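Local coordinates for acyl-CoA dehydrogenase domain protein Tcur3481 (Thermomonospora curvata, PDB 6WY9), which binds the cofactor FAD and probably acts as an acyl-CoA dehydrogenase, at residues S236-E248 / T315-P329. Numbering follows the deposited sequence.
Sequences SGALHITASYLKE and TQHLHGGIGVDVDYP. With FDA (dihydroflavine-adenine dinucleotide), chain C.
Tyr245 holds CG anti to its backbone N (chi1 180°), which lays its ring against the imidazole of His319. Tyr328, with its own CG anti to N, brings its OH beside Tyr245 CD1 and His319 NE2. The three rings form an aromatic cluster in the C-terminal helical domain of the acyl-CoA dehydrogenase fold. Here residues 236-248 of helix 215-248 run nearly parallel to residues 315-319, the end of helix 295-319, with 16° between the two axes. Tyr245 and His319 make an offset stack, with centroids 4.7 Å apart and His319 CD2 over one face of the phenol ring. Tyr328 turns its edge toward the face of Tyr245 in an offset edge-to-face pair.

Both imidazole nitrogens are engaged. His319 ND1 donates an almost straight bond to Thr315 O (2.8 Å), which lies in the ring plane. His319 NE2 and Tyr328 OH are 2.7 Å apart and share a hydrogen bond. These two bonds fix the rotation of the ring. A leucine in place of His319 would probably leave Tyr328 OH without this mate and Tyr245 without its stacking partner.

Thr242 OG1 sits at the imidazole edge, 3.2 Å from His319 CE1, and donates to Ala238 O. Ile241 CG2 packs on Tyr328, and Leu246 CD1 meets Leu318 CB. After the helix, Gly320 takes positive phi and the chain turns along the FAD, bound here as its dihydro form. Gly321 N donates to FDA O1P. One water lies 2.8 Å from Tyr245 OH and within hydrogen-bonding distance of His319 O and FDA O1A; it cannot donate to every acceptor near it at once.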
loop_
_atom_site.group_PDB
_atom_site.type_symbol
_atom_site.label_atom_id
_atom_site.label_comp_id
_atom_site.label_asym_id
_atom_site.label_seq_id
_atom_site.Cartn_x
_atom_site.Cartn_y
_atom_site.Cartn_z
ATOM N N SER B 236 -6.809 -17.562 -6.144
ATOM C CA SER B 236 -6.461 -18.811 -5.486
ATOM C C SER B 236 -5.601 -19.681 -6.398
ATOM O O SER B 236 -4.586 -20.242 -5.968
ATOM C CB SER B 236 -7.744 -19.569 -5.092
ATOM O OG SER B 236 -8.481 -18.810 -4.138
ATOM N N GLY B 237 -6.010 -19.823 -7.657
ATOM C CA GLY B 237 -5.241 -20.650 -8.575
ATOM C C GLY B 237 -3.872 -20.054 -8.837
ATOM O O GLY B 237 -2.872 -20.770 -8.871
ATOM N N ALA B 238 -3.809 -18.727 -9.006
ATOM C CA ALA B 238 -2.529 -18.059 -9.213
ATOM C C ALA B 238 -1.591 -18.312 -8.035
ATOM O O ALA B 238 -0.409 -18.644 -8.212
ATOM C CB ALA B 238 -2.756 -16.543 -9.402
ATOM N N LEU B 239 -2.099 -18.118 -6.816
ATOM C CA LEU B 239 -1.277 -18.368 -5.635
ATOM C C LEU B 239 -0.799 -19.830 -5.590
ATOM O O LEU B 239 0.376 -20.099 -5.301
ATOM C CB LEU B 239 -2.057 -18.026 -4.365
ATOM C CG LEU B 239 -1.248 -18.209 -3.080
ATOM C CD1 LEU B 239 0.146 -17.460 -3.095
ATOM C CD2 LEU B 239 -2.078 -17.740 -1.865
ATOM N N HIS B 240 -1.696 -20.779 -5.875
ATOM C CA HIS B 240 -1.312 -22.184 -5.825
ATOM C C HIS B 240 -0.172 -22.470 -6.802
ATOM O O HIS B 240 0.828 -23.097 -6.436
ATOM C CB HIS B 240 -2.520 -23.085 -6.102
ATOM C CG HIS B 240 -2.195 -24.553 -6.026
ATOM N ND1 HIS B 240 -2.016 -25.218 -4.830
ATOM C CD2 HIS B 240 -1.970 -25.470 -6.996
ATOM C CE1 HIS B 240 -1.709 -26.485 -5.068
ATOM N NE2 HIS B 240 -1.671 -26.661 -6.375
ATOM N N ILE B 241 -0.291 -21.993 -8.044
ATOM C CA ILE B 241 0.738 -22.262 -9.052
ATOM C C ILE B 241 2.070 -21.651 -8.623
ATOM O O ILE B 241 3.146 -22.252 -8.778
ATOM C CB ILE B 241 0.295 -21.689 -10.420
ATOM C CG1 ILE B 241 -0.812 -22.543 -11.050
ATOM C CG2 ILE B 241 1.545 -21.556 -11.403
ATOM C CD1 ILE B 241 -1.590 -21.701 -12.094
ATOM N N THR B 242 2.005 -20.430 -8.095
ATOM C CA THR B 242 3.198 -19.688 -7.707
ATOM C C THR B 242 3.905 -20.352 -6.517
ATOM O O THR B 242 5.140 -20.484 -6.508
ATOM C CB THR B 242 2.781 -18.248 -7.378
ATOM O OG1 THR B 242 2.183 -17.688 -8.551
ATOM C CG2 THR B 242 4.042 -17.414 -7.025
ATOM N N ALA B 243 3.121 -20.789 -5.514
ATOM C CA ALA B 243 3.666 -21.530 -4.377
ATOM C C ALA B 243 4.418 -22.781 -4.841
ATOM O O ALA B 243 5.536 -23.067 -4.370
ATOM C CB ALA B 243 2.534 -21.914 -3.415
ATOM N N SER B 244 3.791 -23.579 -5.725
ATOM C CA SER B 244 4.461 -24.768 -6.251
ATOM C C SER B 244 5.743 -24.401 -6.982
ATOM O O SER B 244 6.758 -25.103 -6.867
ATOM C CB SER B 244 3.532 -25.542 -7.214
ATOM O OG SER B 244 2.346 -25.990 -6.563
ATOM N N TYR B 245 5.683 -23.384 -7.841
ATOM C CA TYR B 245 6.861 -23.004 -8.614
ATOM C C TYR B 245 8.017 -22.583 -7.686
ATOM O O TYR B 245 9.170 -22.985 -7.895
ATOM C CB TYR B 245 6.517 -21.859 -9.593
ATOM C CG TYR B 245 7.711 -21.424 -10.416
ATOM C CD1 TYR B 245 8.136 -22.203 -11.471
ATOM C CD2 TYR B 245 8.410 -20.243 -10.135
ATOM C CE1 TYR B 245 9.251 -21.849 -12.248
ATOM C CE2 TYR B 245 9.540 -19.864 -10.920
ATOM C CZ TYR B 245 9.952 -20.666 -11.950
ATOM O OH TYR B 245 11.036 -20.335 -12.735
ATOM N N LEU B 246 7.720 -21.795 -6.640
ATOM C CA LEU B 246 8.765 -21.277 -5.753
ATOM C C LEU B 246 9.398 -22.380 -4.878
ATOM O O LEU B 246 10.475 -22.157 -4.297
ATOM C CB LEU B 246 8.195 -20.140 -4.863
ATOM C CG LEU B 246 7.757 -18.889 -5.664
ATOM C CD1 LEU B 246 6.946 -17.832 -4.846
ATOM C CD2 LEU B 246 8.980 -18.240 -6.276
ATOM N N LYS B 247 8.739 -23.535 -4.746
ATOM C CA LYS B 247 9.393 -24.676 -4.110
ATOM C C LYS B 247 10.441 -25.291 -5.019
ATOM O O LYS B 247 11.394 -25.889 -4.529
ATOM C CB LYS B 247 8.379 -25.759 -3.737
ATOM C CG LYS B 247 7.316 -25.292 -2.749
ATOM C CD LYS B 247 6.150 -26.306 -2.639
ATOM C CE LYS B 247 5.095 -25.698 -1.728
ATOM N NZ LYS B 247 3.818 -26.433 -1.697
ATOM N N GLU B 248 10.214 -25.243 -6.339
ATOM C CA GLU B 248 11.057 -25.904 -7.336
ATOM C C GLU B 248 12.275 -25.056 -7.679
ATOM O O GLU B 248 13.408 -25.555 -7.760
ATOM C CB GLU B 248 10.248 -26.131 -8.627
ATOM C CG GLU B 248 9.073 -27.124 -8.539
ATOM C CD GLU B 248 8.164 -27.073 -9.779
ATOM O OE1 GLU B 248 8.416 -26.273 -10.716
ATOM O OE2 GLU B 248 7.168 -27.824 -9.800
ATOM N N THR B 315 1.963 -12.522 -8.104
ATOM C CA THR B 315 2.340 -13.831 -8.651
ATOM C C THR B 315 3.072 -13.672 -9.988
ATOM O O THR B 315 3.908 -14.516 -10.334
ATOM C CB THR B 315 1.109 -14.770 -8.762
ATOM O OG1 THR B 315 0.084 -14.164 -9.550
ATOM C CG2 THR B 315 0.517 -15.147 -7.346
ATOM N N GLN B 316 2.830 -12.585 -10.736
ATOM C CA GLN B 316 3.707 -12.310 -11.877
ATOM C C GLN B 316 5.130 -12.025 -11.414
ATOM O O GLN B 316 6.101 -12.611 -11.908
ATOM C CB GLN B 316 3.211 -11.115 -12.688
ATOM C CG GLN B 316 2.039 -11.384 -13.608
ATOM C CD GLN B 316 2.238 -12.600 -14.498
ATOM O OE1 GLN B 316 1.436 -13.532 -14.424
ATOM N NE2 GLN B 316 3.280 -12.576 -15.380
ATOM N N HIS B 317 5.272 -11.099 -10.478
ATOM C CA HIS B 317 6.588 -10.687 -10.073
ATOM C C HIS B 317 7.409 -11.870 -9.548
ATOM O O HIS B 317 8.600 -12.016 -9.886
ATOM C CB HIS B 317 6.475 -9.575 -9.014
ATOM C CG HIS B 317 7.822 -9.154 -8.521
ATOM N ND1 HIS B 317 8.678 -8.403 -9.295
ATOM C CD2 HIS B 317 8.516 -9.485 -7.396
ATOM C CE1 HIS B 317 9.827 -8.243 -8.652
ATOM N NE2 HIS B 317 9.758 -8.903 -7.505
ATOM N N LEU B 318 6.798 -12.706 -8.690
ATOM C CA LEU B 318 7.498 -13.828 -8.042
ATOM C C LEU B 318 7.996 -14.880 -9.044
ATOM O O LEU B 318 8.868 -15.691 -8.704
ATOM C CB LEU B 318 6.546 -14.473 -7.021
ATOM C CG LEU B 318 6.331 -13.550 -5.813
ATOM C CD1 LEU B 318 5.231 -14.087 -4.832
ATOM C CD2 LEU B 318 7.683 -13.434 -5.072
ATOM N N HIS B 319 7.417 -14.919 -10.256
ATOM C CA HIS B 319 7.878 -15.856 -11.276
ATOM C C HIS B 319 9.097 -15.356 -12.043
ATOM O O HIS B 319 9.772 -16.168 -12.696
ATOM C CB HIS B 319 6.775 -16.156 -12.293
ATOM C CG HIS B 319 5.894 -17.285 -11.899
ATOM N ND1 HIS B 319 4.744 -17.098 -11.153
ATOM C CD2 HIS B 319 6.009 -18.620 -12.103
ATOM C CE1 HIS B 319 4.157 -18.269 -10.964
ATOM N NE2 HIS B 319 4.913 -19.212 -11.508
ATOM N N GLY B 320 9.349 -14.046 -12.054
ATOM C CA GLY B 320 10.478 -13.631 -12.901
ATOM C C GLY B 320 10.132 -13.885 -14.367
ATOM O O GLY B 320 8.956 -13.969 -14.746
ATOM N N GLY B 321 11.173 -14.059 -15.200
ATOM C CA GLY B 321 10.953 -14.050 -16.643
ATOM C C GLY B 321 9.954 -15.085 -17.128
ATOM O O GLY B 321 9.151 -14.809 -18.030
ATOM N N ILE B 322 10.010 -16.315 -16.584
ATOM C CA ILE B 322 9.125 -17.358 -17.096
ATOM C C ILE B 322 7.654 -16.962 -16.925
ATOM O O ILE B 322 6.789 -17.410 -17.687
ATOM C CB ILE B 322 9.396 -18.743 -16.434
ATOM C CG1 ILE B 322 8.659 -19.846 -17.201
ATOM C CG2 ILE B 322 8.870 -18.780 -14.975
ATOM C CD1 ILE B 322 9.032 -21.279 -16.722
ATOM N N GLY B 323 7.351 -16.074 -15.982
ATOM C CA GLY B 323 5.964 -15.683 -15.791
ATOM C C GLY B 323 5.384 -14.900 -16.965
ATOM O O GLY B 323 4.164 -14.887 -17.171
ATOM N N VAL B 324 6.229 -14.292 -17.797
ATOM C CA VAL B 324 5.648 -13.631 -18.969
ATOM C C VAL B 324 5.643 -14.529 -20.185
ATOM O O VAL B 324 5.096 -14.135 -21.222
ATOM C CB VAL B 324 6.330 -12.288 -19.323
ATOM C CG1 VAL B 324 6.318 -11.322 -18.059
ATOM C CG2 VAL B 324 7.732 -12.482 -19.853
ATOM N N ASP B 325 6.189 -15.737 -20.090
ATOM C CA ASP B 325 6.163 -16.640 -21.248
ATOM C C ASP B 325 4.733 -17.093 -21.478
ATOM O O ASP B 325 4.103 -17.627 -20.560
ATOM C CB ASP B 325 7.065 -17.848 -20.980
ATOM C CG ASP B 325 7.260 -18.736 -22.183
ATOM O OD1 ASP B 325 6.439 -18.795 -23.114
ATOM O OD2 ASP B 325 8.299 -19.400 -22.176
ATOM N N VAL B 326 4.200 -16.876 -22.687
ATOM C CA VAL B 326 2.822 -17.287 -22.947
ATOM C C VAL B 326 2.673 -18.798 -23.005
ATOM O O VAL B 326 1.545 -19.281 -22.999
ATOM C CB VAL B 326 2.171 -16.741 -24.249
ATOM C CG1 VAL B 326 2.101 -15.176 -24.242
ATOM C CG2 VAL B 326 2.855 -17.313 -25.537
ATOM N N ASP B 327 3.768 -19.554 -23.007
ATOM C CA ASP B 327 3.645 -21.005 -22.946
ATOM C C ASP B 327 3.625 -21.542 -21.523
ATOM O O ASP B 327 3.563 -22.761 -21.337
ATOM C CB ASP B 327 4.758 -21.660 -23.763
ATOM C CG ASP B 327 4.488 -21.523 -25.261
ATOM O OD1 ASP B 327 5.431 -21.265 -26.035
ATOM O OD2 ASP B 327 3.294 -21.600 -25.649
ATOM N N TYR B 328 3.644 -20.660 -20.526
ATOM C CA TYR B 328 3.612 -20.999 -19.114
ATOM C C TYR B 328 2.296 -20.448 -18.548
ATOM O O TYR B 328 1.766 -19.484 -19.101
ATOM C CB TYR B 328 4.843 -20.402 -18.396
ATOM C CG TYR B 328 4.905 -20.697 -16.897
ATOM C CD1 TYR B 328 5.449 -21.912 -16.424
ATOM C CD2 TYR B 328 4.368 -19.787 -15.965
ATOM C CE1 TYR B 328 5.483 -22.206 -15.051
ATOM C CE2 TYR B 328 4.372 -20.037 -14.604
ATOM C CZ TYR B 328 4.938 -21.261 -14.141
ATOM O OH TYR B 328 4.960 -21.537 -12.790
ATOM N N PRO B 329 1.694 -21.068 -17.510
ATOM C CA PRO B 329 0.276 -20.779 -17.249
ATOM C C PRO B 329 -0.023 -19.449 -16.586
ATOM O O PRO B 329 -1.135 -18.933 -16.752
ATOM C CB PRO B 329 -0.169 -21.939 -16.338
ATOM C CG PRO B 329 1.113 -22.573 -15.846
ATOM C CD PRO B 329 2.100 -22.372 -16.956
HETATM P PA FDA C . 14.425 -15.781 -10.723
HETATM O O1A FDA C . 13.831 -17.153 -10.732
HETATM O O2A FDA C . 15.918 -15.601 -10.403
HETATM O O5B FDA C . 13.673 -14.904 -9.484
HETATM C C5B FDA C . 12.292 -14.929 -9.725
HETATM C C4B FDA C . 11.641 -14.046 -8.643
HETATM O O4B FDA C . 12.166 -14.566 -7.329
HETATM C C3B FDA C . 12.161 -12.607 -8.644
HETATM O O3B FDA C . 11.414 -11.778 -9.455
HETATM C C2B FDA C . 11.919 -12.201 -7.201
HETATM O O2B FDA C . 10.492 -12.013 -6.864
HETATM C C1B FDA C . 12.354 -13.460 -6.390
HETATM N N9A FDA C . 13.725 -13.418 -5.885
HETATM C C8A FDA C . 14.916 -13.805 -6.530
HETATM N N7A FDA C . 15.978 -13.692 -5.742
HETATM C C5A FDA C . 15.485 -13.214 -4.547
HETATM C C6A FDA C . 16.136 -12.871 -3.352
HETATM N N6A FDA C . 17.470 -13.001 -3.210
HETATM N N1A FDA C . 15.430 -12.405 -2.299
HETATM C C2A FDA C . 14.087 -12.296 -2.519
HETATM N N3A FDA C . 13.323 -12.574 -3.604
HETATM C C4A FDA C . 14.075 -13.049 -4.609
HETATM N N1 FDA C . 18.344 -11.298 -19.659
HETATM C C2 FDA C . 19.504 -11.249 -20.461
HETATM O O2 FDA C . 20.528 -11.882 -20.123
HETATM N N3 FDA C . 19.423 -10.470 -21.609
HETATM C C4 FDA C . 18.275 -9.752 -22.015
HETATM O O4 FDA C . 18.297 -9.112 -23.059
HETATM C C4X FDA C . 17.137 -9.861 -21.141
HETATM N N5 FDA C . 15.962 -9.186 -21.472
HETATM C C5X FDA C . 14.783 -9.653 -20.956
HETATM C C6 FDA C . 13.602 -9.341 -21.522
HETATM C C7 FDA C . 12.408 -9.868 -20.970
HETATM C C7M FDA C . 11.185 -9.521 -21.600
HETATM C C8 FDA C . 12.409 -10.652 -19.876
HETATM C C8M FDA C . 11.165 -11.193 -19.292
HETATM C C9 FDA C . 13.618 -10.948 -19.270
HETATM C C9A FDA C . 14.797 -10.459 -19.822
HETATM N N10 FDA C . 16.035 -10.746 -19.222
HETATM C C10 FDA C . 17.173 -10.618 -20.025
HETATM C "C1'" FDA C . 16.073 -11.701 -18.078
HETATM C "C2'" FDA C . 16.055 -10.969 -16.707
HETATM O "O2'" FDA C . 17.239 -10.372 -16.472
HETATM C "C3'" FDA C . 15.722 -12.131 -15.666
HETATM O "O3'" FDA C . 14.387 -12.570 -15.812
HETATM C "C4'" FDA C . 16.011 -11.676 -14.243
HETATM O "O4'" FDA C . 17.387 -11.563 -14.119
HETATM C "C5'" FDA C . 15.351 -12.683 -13.263
HETATM O "O5'" FDA C . 15.957 -13.926 -13.460
HETATM P P FDA C . 14.809 -15.094 -13.446
HETATM O O1P FDA C . 13.876 -14.715 -14.491
HETATM O O2P FDA C . 15.540 -16.426 -13.514
HETATM O O3P FDA C . 13.960 -14.999 -12.023
HETATM O O HOH W 1 11.962 -17.715 -12.445
#